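Local coordinates for protein piwi (Drosophila melanogaster, PDB 6KR6) that binds piRNAs directly and, in complex with them, mediates repression of transposable elements as a Piwi-subfamily Argonaute protein, at residues T488-V499 with S520-V531; L572-D581 with P644-D652. All coordinates share one frame; numbering follows the deposited sequence.

Interaction 1: T488-V499 with S520-V531. With HG (mercury (II) ion), chain H.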
loop_
_atom_site.group_PDB
_atom_site.type_symbol
_atom_site.label_atom_id
_atom_site.label_comp_id
_atom_site.label_asym_id
_atom_site.label_seq_id
_atom_site.Cartn_x
_atom_site.Cartn_y
_atom_site.Cartn_z
ATOM N N THR A 488 16.742 -0.625 31.845
ATOM C CA THR A 488 16.868 0.407 30.820
ATOM C C THR A 488 17.734 1.566 31.303
ATOM O O THR A 488 18.592 2.064 30.558
ATOM C CB THR A 488 15.481 0.906 30.415
ATOM O OG1 THR A 488 14.694 -0.192 29.935
ATOM C CG2 THR A 488 15.591 1.958 29.326
ATOM N N GLY A 489 17.522 2.006 32.546
ATOM C CA GLY A 489 18.302 3.109 33.080
ATOM C C GLY A 489 19.789 2.824 33.120
ATOM O O GLY A 489 20.602 3.734 32.940
ATOM N N THR A 490 20.169 1.565 33.346
ATOM C CA THR A 490 21.584 1.213 33.343
ATOM C C THR A 490 22.197 1.407 31.959
ATOM O O THR A 490 23.293 1.966 31.830
ATOM C CB THR A 490 21.768 -0.228 33.820
ATOM O OG1 THR A 490 20.950 -1.103 33.034
ATOM C CG2 THR A 490 21.375 -0.354 35.283
ATOM N N TYR A 491 21.496 0.959 30.912
ATOM C CA TYR A 491 21.968 1.194 29.550
ATOM C C TYR A 491 22.060 2.685 29.248
ATOM O O TYR A 491 23.033 3.143 28.636
ATOM C CB TYR A 491 21.046 0.513 28.540
ATOM C CG TYR A 491 21.334 -0.952 28.296
ATOM C CD1 TYR A 491 22.496 -1.353 27.649
ATOM C CD2 TYR A 491 20.429 -1.931 28.684
ATOM C CE1 TYR A 491 22.757 -2.690 27.414
ATOM C CE2 TYR A 491 20.680 -3.270 28.451
ATOM C CZ TYR A 491 21.845 -3.644 27.816
ATOM O OH TYR A 491 22.096 -4.977 27.585
ATOM N N VAL A 492 21.051 3.456 29.660
ATOM C CA VAL A 492 21.058 4.891 29.380
ATOM C C VAL A 492 22.239 5.566 30.068
ATOM O O VAL A 492 22.933 6.403 29.472
ATOM C CB VAL A 492 19.719 5.524 29.803
ATOM C CG1 VAL A 492 19.785 7.039 29.684
ATOM C CG2 VAL A 492 18.581 4.970 28.961
ATOM N N ARG A 493 22.487 5.213 31.332
ATOM C CA ARG A 493 23.602 5.800 32.067
ATOM C C ARG A 493 24.937 5.402 31.454
ATOM O O ARG A 493 25.852 6.229 31.361
ATOM C CB ARG A 493 23.538 5.380 33.535
ATOM N N ALA A 494 25.070 4.141 31.033
ATOM C CA ALA A 494 26.299 3.716 30.372
ATOM C C ALA A 494 26.526 4.497 29.083
ATOM O O ALA A 494 27.650 4.924 28.800
ATOM C CB ALA A 494 26.257 2.214 30.094
ATOM N N MET A 495 25.463 4.713 28.302
ATOM C CA MET A 495 25.591 5.489 27.071
ATOM C C MET A 495 26.023 6.920 27.365
ATOM O O MET A 495 26.904 7.468 26.691
ATOM C CB MET A 495 24.272 5.486 26.300
ATOM C CG MET A 495 23.906 4.164 25.658
ATOM S SD MET A 495 22.528 4.341 24.509
ATOM C CE MET A 495 23.282 5.339 23.225
ATOM N N ASP A 496 25.389 7.555 28.354
ATOM C CA ASP A 496 25.720 8.942 28.661
ATOM C C ASP A 496 27.132 9.076 29.219
ATOM O O ASP A 496 27.799 10.088 28.973
ATOM C CB ASP A 496 24.700 9.529 29.637
ATOM C CG ASP A 496 23.479 10.088 28.933
ATOM O OD1 ASP A 496 23.646 10.765 27.897
ATOM O OD2 ASP A 496 22.352 9.846 29.412
ATOM N N ASP A 497 27.607 8.074 29.960
ATOM C CA ASP A 497 28.980 8.107 30.443
ATOM C C ASP A 497 29.979 7.775 29.341
ATOM O O ASP A 497 31.142 8.186 29.422
ATOM C CB ASP A 497 29.154 7.134 31.609
ATOM N N CYS A 498 29.550 7.046 28.311
ATOM C CA CYS A 498 30.470 6.626 27.263
ATOM C C CYS A 498 30.617 7.687 26.177
ATOM O O CYS A 498 31.702 7.844 25.605
ATOM C CB CYS A 498 29.996 5.302 26.660
ATOM S SG CYS A 498 30.179 5.180 24.874
ATOM N N VAL A 499 29.536 8.416 25.874
ATOM C CA VAL A 499 29.573 9.408 24.799
ATOM C C VAL A 499 30.667 10.444 25.038
ATOM O O VAL A 499 31.212 11.011 24.083
ATOM C CB VAL A 499 28.181 10.061 24.640
ATOM C CG1 VAL A 499 28.248 11.296 23.757
ATOM C CG2 VAL A 499 27.195 9.064 24.049
ATOM N N SER A 520 14.147 3.339 24.044
ATOM C CA SER A 520 14.883 4.253 24.914
ATOM C C SER A 520 16.339 4.386 24.471
ATOM O O SER A 520 16.899 5.492 24.480
ATOM C CB SER A 520 14.800 3.778 26.363
ATOM O OG SER A 520 15.335 4.747 27.250
ATOM N N ILE A 521 16.960 3.273 24.072
ATOM C CA ILE A 521 18.341 3.311 23.593
ATOM C C ILE A 521 18.445 4.174 22.342
ATOM O O ILE A 521 19.330 5.034 22.230
ATOM C CB ILE A 521 18.857 1.883 23.338
ATOM C CG1 ILE A 521 19.125 1.164 24.661
ATOM C CG2 ILE A 521 20.106 1.907 22.470
ATOM C CD1 ILE A 521 19.570 -0.270 24.495
ATOM N N LYS A 522 17.542 3.959 21.382
ATOM C CA LYS A 522 17.588 4.743 20.152
ATOM C C LYS A 522 17.334 6.221 20.426
ATOM O O LYS A 522 17.944 7.091 19.791
ATOM C CB LYS A 522 16.581 4.201 19.139
ATOM C CG LYS A 522 17.022 2.915 18.465
ATOM C CD LYS A 522 18.404 3.069 17.852
ATOM C CE LYS A 522 18.828 1.807 17.124
ATOM N NZ LYS A 522 20.220 1.900 16.603
ATOM N N LYS A 523 16.446 6.526 21.375
ATOM C CA LYS A 523 16.171 7.921 21.707
ATOM C C LYS A 523 17.386 8.591 22.332
ATOM O O LYS A 523 17.708 9.738 21.999
ATOM C CB LYS A 523 14.966 8.009 22.643
ATOM N N ARG A 524 18.074 7.898 23.242
ATOM C CA ARG A 524 19.277 8.479 23.829
ATOM C C ARG A 524 20.404 8.590 22.809
ATOM O O ARG A 524 21.253 9.480 22.924
ATOM C CB ARG A 524 19.734 7.660 25.035
ATOM C CG ARG A 524 18.903 7.889 26.284
ATOM C CD ARG A 524 18.877 9.361 26.670
ATOM N NE ARG A 524 18.069 9.598 27.862
ATOM C CZ ARG A 524 16.741 9.671 27.863
ATOM N NH1 ARG A 524 16.066 9.521 26.733
ATOM N NH2 ARG A 524 16.086 9.888 28.996
ATOM N N GLY A 525 20.427 7.712 21.810
ATOM C CA GLY A 525 21.500 7.735 20.836
ATOM C C GLY A 525 21.346 8.763 19.732
ATOM O O GLY A 525 22.325 9.412 19.346
ATOM N N TYR A 526 20.130 8.929 19.217
ATOM C CA TYR A 526 19.903 9.745 18.030
ATOM C C TYR A 526 19.282 11.103 18.329
ATOM O O TYR A 526 19.614 12.089 17.660
ATOM C CB TYR A 526 19.006 8.994 17.040
ATOM C CG TYR A 526 19.632 7.742 16.464
ATOM C CD1 TYR A 526 21.007 7.636 16.308
ATOM C CD2 TYR A 526 18.845 6.666 16.076
ATOM C CE1 TYR A 526 21.581 6.495 15.780
ATOM C CE2 TYR A 526 19.409 5.519 15.547
ATOM C CZ TYR A 526 20.778 5.439 15.402
ATOM O OH TYR A 526 21.348 4.302 14.877
ATOM N N VAL A 527 18.381 11.187 19.305
ATOM C CA VAL A 527 17.624 12.417 19.527
ATOM C C VAL A 527 18.349 13.310 20.522
ATOM O O VAL A 527 18.616 14.481 20.239
ATOM C CB VAL A 527 16.197 12.108 20.016
ATOM C CG1 VAL A 527 15.439 13.396 20.268
ATOM C CG2 VAL A 527 15.466 11.245 18.992
ATOM N N ASP A 528 18.662 12.767 21.699
ATOM C CA ASP A 528 19.359 13.557 22.706
ATOM C C ASP A 528 20.823 13.761 22.334
ATOM O O ASP A 528 21.351 14.871 22.463
ATOM C CB ASP A 528 19.233 12.887 24.076
ATOM C CG ASP A 528 17.794 12.788 24.548
ATOM O OD1 ASP A 528 16.972 13.636 24.139
ATOM O OD2 ASP A 528 17.485 11.869 25.333
ATOM N N ARG A 529 21.494 12.709 21.882
ATOM C CA ARG A 529 22.870 12.783 21.421
ATOM C C ARG A 529 22.907 12.503 19.918
ATOM O O ARG A 529 21.867 12.425 19.254
ATOM C CB ARG A 529 23.747 11.813 22.216
ATOM C CG ARG A 529 23.455 11.788 23.714
ATOM C CD ARG A 529 23.552 13.175 24.339
ATOM N NE ARG A 529 24.924 13.670 24.386
ATOM C CZ ARG A 529 25.732 13.526 25.432
ATOM N NH1 ARG A 529 25.303 12.902 26.520
ATOM N NH2 ARG A 529 26.966 14.007 25.389
ATOM N N ALA A 530 24.116 12.354 19.373
ATOM C CA ALA A 530 24.299 12.136 17.940
ATOM C C ALA A 530 25.347 11.046 17.705
ATOM O O ALA A 530 26.415 11.272 17.143
ATOM C CB ALA A 530 24.687 13.436 17.238
ATOM N N VAL A 531 25.029 9.825 18.138
ATOM C CA VAL A 531 25.924 8.685 18.014
ATOM C C VAL A 531 25.175 7.545 17.336
ATOM O O VAL A 531 24.157 7.081 17.857
ATOM C CB VAL A 531 26.474 8.222 19.375
ATOM C CG1 VAL A 531 27.382 7.014 19.195
ATOM C CG2 VAL A 531 27.218 9.356 20.066
HETATM HG HG HG H . 32.800 5.258 24.050
#
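Successive bends at chi2 (-55°) and chi3 (-70°) curl the Arg529 side chain so that its guanidinium reaches both Asp496 and Val499 on helix 488-499, while a bend at chi3 of Met495 (67°) turns that side chain's methyl group toward Gly525. The edge of the Arg529 guanidinium meets Asp496 in a salt bridge, NH1 lying 3.0 Å from Asp496 OD1. Although carboxylate and guanidinium are nearly coplanar, the hydrogen bond within this pair is weak. Val499 CG1 rests on a face of the same guanidinium, offset toward its rim and 3.4 Å from Arg529 NH2.

Further into the interface the contacts are apolar. Met495 CE sits 3.8 Å from Gly525 CA, against the backbone of the second helix, and Met495 SD lies 4.0 Å from Ile521 CG2, the two side chains crossing at about a right angle. The end of Ile521 also reaches the Tyr491 ring, whose hydroxyl is bonded to the Leu509 carbonyl. Val492 packs its CG1 against the aliphatic part of Arg524, 3.6 Å from Arg524 CG, and its CG2 against Ser520. Beyond the second helix, Val499 CG2 meets Val531 CG2 at 4.0 Å.

The helices run nearly parallel, their axes 9.9 Å apart, beside the four-stranded parallel sheet of the MID domain, a Rossmann-like fold. Tyr491, Ala494 and Cys498 pack on its strands, and Cys498 binds mercury with Gln479 and Ser501. Lys522 of helix 515-528 forms a salt bridge with an RNA phosphate. Apolar contacts therefore make up the middle of the interface, whereas the Asp496-Arg529 pair probably adds electrostatic attraction at the edge of the contact, and Arg524, facing Asp528 by charge alone, lends its hydrocarbon chain to the packing.

Interaction 2: L572-D581 with P644-D652. With ZN (zinc ion), chain N; HG (mercury (II) ion), chain G.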
loop_
_atom_site.group_PDB
_atom_site.type_symbol
_atom_site.label_atom_id
_atom_site.label_comp_id
_atom_site.label_asym_id
_atom_site.label_seq_id
_atom_site.Cartn_x
_atom_site.Cartn_y
_atom_site.Cartn_z
ATOM N N LEU A 572 24.432 8.000 -15.891
ATOM C CA LEU A 572 23.794 9.309 -15.849
ATOM C C LEU A 572 24.634 10.250 -14.997
ATOM O O LEU A 572 25.195 9.841 -13.977
ATOM C CB LEU A 572 22.364 9.226 -15.302
ATOM C CG LEU A 572 21.262 8.974 -16.332
ATOM C CD1 LEU A 572 19.897 8.965 -15.662
ATOM C CD2 LEU A 572 21.314 10.020 -17.435
ATOM N N SER A 573 24.713 11.509 -15.422
ATOM C CA SER A 573 25.539 12.518 -14.774
ATOM C C SER A 573 24.656 13.539 -14.071
ATOM O O SER A 573 23.654 13.993 -14.637
ATOM C CB SER A 573 26.444 13.219 -15.792
ATOM O OG SER A 573 27.245 12.290 -16.500
ATOM N N GLY A 574 25.034 13.902 -12.850
ATOM C CA GLY A 574 24.294 14.897 -12.093
ATOM C C GLY A 574 22.869 14.511 -11.755
ATOM O O GLY A 574 21.970 15.358 -11.821
ATOM N N LEU A 575 22.641 13.254 -11.389
ATOM C CA LEU A 575 21.312 12.765 -11.048
ATOM C C LEU A 575 21.177 12.647 -9.537
ATOM O O LEU A 575 22.035 12.055 -8.873
ATOM C CB LEU A 575 21.043 11.412 -11.709
ATOM C CG LEU A 575 19.943 10.539 -11.098
ATOM C CD1 LEU A 575 18.582 11.222 -11.151
ATOM C CD2 LEU A 575 19.887 9.187 -11.792
ATOM N N MET A 576 20.102 13.213 -9.004
ATOM C CA MET A 576 19.740 13.077 -7.602
ATOM C C MET A 576 18.431 12.308 -7.518
ATOM O O MET A 576 17.413 12.749 -8.063
ATOM C CB MET A 576 19.617 14.446 -6.935
ATOM C CG MET A 576 18.790 14.466 -5.660
ATOM S SD MET A 576 19.182 15.935 -4.691
ATOM C CE MET A 576 17.730 16.074 -3.658
ATOM N N THR A 577 18.463 11.158 -6.855
ATOM C CA THR A 577 17.282 10.330 -6.668
ATOM C C THR A 577 16.711 10.593 -5.284
ATOM O O THR A 577 17.430 10.498 -4.285
ATOM C CB THR A 577 17.614 8.846 -6.823
ATOM O OG1 THR A 577 18.447 8.659 -7.973
ATOM C CG2 THR A 577 16.341 8.036 -6.996
ATOM N N ILE A 578 15.426 10.933 -5.227
ATOM C CA ILE A 578 14.755 11.244 -3.973
ATOM C C ILE A 578 13.696 10.187 -3.699
ATOM O O ILE A 578 12.940 9.798 -4.596
ATOM C CB ILE A 578 14.115 12.644 -3.987
ATOM C CG1 ILE A 578 15.106 13.699 -4.471
ATOM C CG2 ILE A 578 13.621 13.009 -2.599
ATOM C CD1 ILE A 578 14.496 15.083 -4.561
ATOM N N GLY A 579 13.653 9.725 -2.455
ATOM C CA GLY A 579 12.560 8.910 -1.968
ATOM C C GLY A 579 11.902 9.599 -0.788
ATOM O O GLY A 579 12.537 10.370 -0.070
ATOM N N PHE A 580 10.619 9.315 -0.594
ATOM C CA PHE A 580 9.849 9.981 0.448
ATOM C C PHE A 580 8.732 9.055 0.901
ATOM O O PHE A 580 8.049 8.456 0.066
ATOM C CB PHE A 580 9.275 11.309 -0.064
ATOM C CG PHE A 580 8.354 11.994 0.909
ATOM C CD1 PHE A 580 8.860 12.670 2.006
ATOM C CD2 PHE A 580 6.982 11.982 0.711
ATOM C CE1 PHE A 580 8.017 13.303 2.898
ATOM C CE2 PHE A 580 6.135 12.616 1.600
ATOM C CZ PHE A 580 6.655 13.278 2.694
ATOM N N ASP A 581 8.556 8.925 2.215
ATOM C CA ASP A 581 7.405 8.183 2.721
ATOM C C ASP A 581 6.962 8.768 4.055
ATOM O O ASP A 581 7.604 9.657 4.616
ATOM C CB ASP A 581 7.686 6.676 2.849
ATOM C CG ASP A 581 6.402 5.841 2.895
ATOM O OD1 ASP A 581 5.304 6.436 2.934
ATOM O OD2 ASP A 581 6.476 4.594 2.884
ATOM N N PRO A 644 21.945 19.610 -8.836
ATOM C CA PRO A 644 21.814 18.453 -9.728
ATOM C C PRO A 644 21.117 18.817 -11.030
ATOM O O PRO A 644 20.241 19.683 -11.074
ATOM C CB PRO A 644 20.981 17.463 -8.907
ATOM C CG PRO A 644 20.201 18.315 -7.977
ATOM C CD PRO A 644 21.068 19.496 -7.654
ATOM N N SER A 645 21.521 18.132 -12.103
ATOM C CA SER A 645 20.951 18.398 -13.420
ATOM C C SER A 645 19.639 17.652 -13.627
ATOM O O SER A 645 18.717 18.177 -14.264
ATOM C CB SER A 645 21.954 18.021 -14.513
ATOM O OG SER A 645 23.178 18.716 -14.349
ATOM N N ARG A 646 19.539 16.429 -13.107
ATOM C CA ARG A 646 18.335 15.617 -13.210
ATOM C C ARG A 646 17.906 15.175 -11.818
ATOM O O ARG A 646 18.742 14.971 -10.931
ATOM C CB ARG A 646 18.560 14.383 -14.099
ATOM C CG ARG A 646 19.516 14.608 -15.262
ATOM C CD ARG A 646 19.890 13.292 -15.928
ATOM N NE ARG A 646 21.113 13.401 -16.720
ATOM C CZ ARG A 646 21.142 13.611 -18.031
ATOM N NH1 ARG A 646 20.011 13.734 -18.711
ATOM N NH2 ARG A 646 22.305 13.696 -18.664
ATOM N N ILE A 647 16.595 15.030 -11.628
ATOM C CA ILE A 647 16.024 14.600 -10.358
ATOM C C ILE A 647 14.944 13.565 -10.636
ATOM O O ILE A 647 14.030 13.816 -11.431
ATOM C CB ILE A 647 15.440 15.781 -9.556
ATOM C CG1 ILE A 647 16.534 16.788 -9.195
ATOM C CG2 ILE A 647 14.761 15.284 -8.290
ATOM C CD1 ILE A 647 16.073 17.870 -8.239
ATOM N N VAL A 648 15.044 12.411 -9.979
ATOM C CA VAL A 648 14.033 11.361 -10.044
ATOM C C VAL A 648 13.431 11.227 -8.653
ATOM O O VAL A 648 14.102 10.783 -7.712
ATOM C CB VAL A 648 14.615 10.029 -10.533
ATOM C CG1 VAL A 648 13.546 8.948 -10.517
ATOM C CG2 VAL A 648 15.192 10.184 -11.931
ATOM N N PHE A 649 12.165 11.611 -8.522
ATOM C CA PHE A 649 11.458 11.634 -7.248
ATOM C C PHE A 649 10.538 10.422 -7.179
ATOM O O PHE A 649 9.649 10.269 -8.022
ATOM C CB PHE A 649 10.656 12.930 -7.118
ATOM C CG PHE A 649 10.122 13.195 -5.737
ATOM C CD1 PHE A 649 9.012 12.520 -5.263
ATOM C CD2 PHE A 649 10.710 14.149 -4.925
ATOM C CE1 PHE A 649 8.514 12.772 -3.999
ATOM C CE2 PHE A 649 10.213 14.408 -3.660
ATOM C CZ PHE A 649 9.114 13.718 -3.198
ATOM N N TYR A 650 10.749 9.567 -6.179
ATOM C CA TYR A 650 9.913 8.391 -5.954
ATOM C C TYR A 650 9.003 8.654 -4.761
ATOM O O TYR A 650 9.483 8.947 -3.660
ATOM C CB TYR A 650 10.764 7.141 -5.727
ATOM C CG TYR A 650 11.445 6.639 -6.979
ATOM C CD1 TYR A 650 10.702 6.185 -8.061
ATOM C CD2 TYR A 650 12.828 6.609 -7.076
ATOM C CE1 TYR A 650 11.320 5.722 -9.209
ATOM C CE2 TYR A 650 13.455 6.148 -8.218
ATOM C CZ TYR A 650 12.696 5.706 -9.281
ATOM O OH TYR A 650 13.319 5.247 -10.419
ATOM N N ARG A 651 7.695 8.545 -4.985
ATOM C CA ARG A 651 6.681 8.904 -4.002
ATOM C C ARG A 651 5.912 7.661 -3.573
ATOM O O ARG A 651 5.431 6.901 -4.420
ATOM C CB ARG A 651 5.727 9.953 -4.580
ATOM C CG ARG A 651 4.720 10.519 -3.596
ATOM C CD ARG A 651 5.399 11.138 -2.387
ATOM N NE ARG A 651 4.535 12.109 -1.720
ATOM C CZ ARG A 651 3.544 11.789 -0.896
ATOM N NH1 ARG A 651 2.812 12.742 -0.333
ATOM N NH2 ARG A 651 3.278 10.516 -0.635
ATOM N N ASP A 652 5.791 7.464 -2.261
ATOM C CA ASP A 652 5.087 6.320 -1.691
ATOM C C ASP A 652 3.692 6.775 -1.276
ATOM O O ASP A 652 3.544 7.583 -0.353
ATOM C CB ASP A 652 5.866 5.744 -0.507
ATOM C CG ASP A 652 5.249 4.466 0.049
ATOM O OD1 ASP A 652 4.133 4.525 0.612
ATOM O OD2 ASP A 652 5.889 3.399 -0.069
HETATM ZN ZN ZN N . 4.450 4.646 2.589
HETATM HG HG HG G . 8.633 3.119 -0.233
#
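Phe580 directs a ring edge at the centre of the Arg651 guanidinium, with Phe580 CE2 3.7 Å from Arg651 CZ and the two planes 69° apart. The side chains lie alongside each other and point the same way; a salt bridge from Arg651 NH1 to Glu666 restrains the far end of the arginine. On the same sheet face, Ile578 CG2 approaches Phe649 CE2 at 3.8 Å, and Ile578 CD1 touches Ile647 CG2; toward the start of the pair, Met576 CB lies against Pro644 CB.

The other face carries Leu575 CD1 on Val648 CG2, 3.6 Å away, and Thr577 CG2 at the edge of the Tyr650 ring. Helices 754-764 and 779-795 cover this face, whereas Met576, Phe580 and Pro644 on the first pack on helix 625-640. Near the start of the pair, Leu572 CD2 covers one face of the guanidinium of an extended Arg646, whose NE makes a weak hydrogen bond to Ser573 O.

Between these layers the strands run parallel. Met576 and Ile578 each give their N-H and carbonyl to the partner strand, as in Tyr650 N to Ile578 O at 2.7 Å. The last two bonds, around Phe580, are weak, and there the strands spread slightly before Asp581 and Asp652.

Both of those aspartates hold CG anti to the backbone N, and their carboxylates stack with planes 27° apart. One zinc ion joins them: Asp581 OD1 and OD2 and Asp652 OD1 each bind it at 2.0 Å, while Asp652 OD2 shares a mercury ion with Cys781. This is the parallel strand pair at the core of an RNase H-like fold, and shared metal binding by two closely placed acidic groups is consistent with their assignment, by similarity, as active-site residues.

In the fold
The two contacts follow one another along the chain without nesting or crossing. From helix 488-499 the chain passes through strand 506-510 and enters helix 515-528, where interaction 1 closes a short loop within the MID domain, close to the bound RNA. Strand 533-537 and helix 546-560 then lead to residues 572-581. Interaction 2 closes a longer excursion of 62 residues, including the antiparallel strands 592-599 and 608-614 and helix 625-640, by returning the chain to strand 646-652. Their centres are 34 Å apart and their nearest atoms about 16 Å: one ties neighbouring helices together, the other two central strands of the RNase H-like domain.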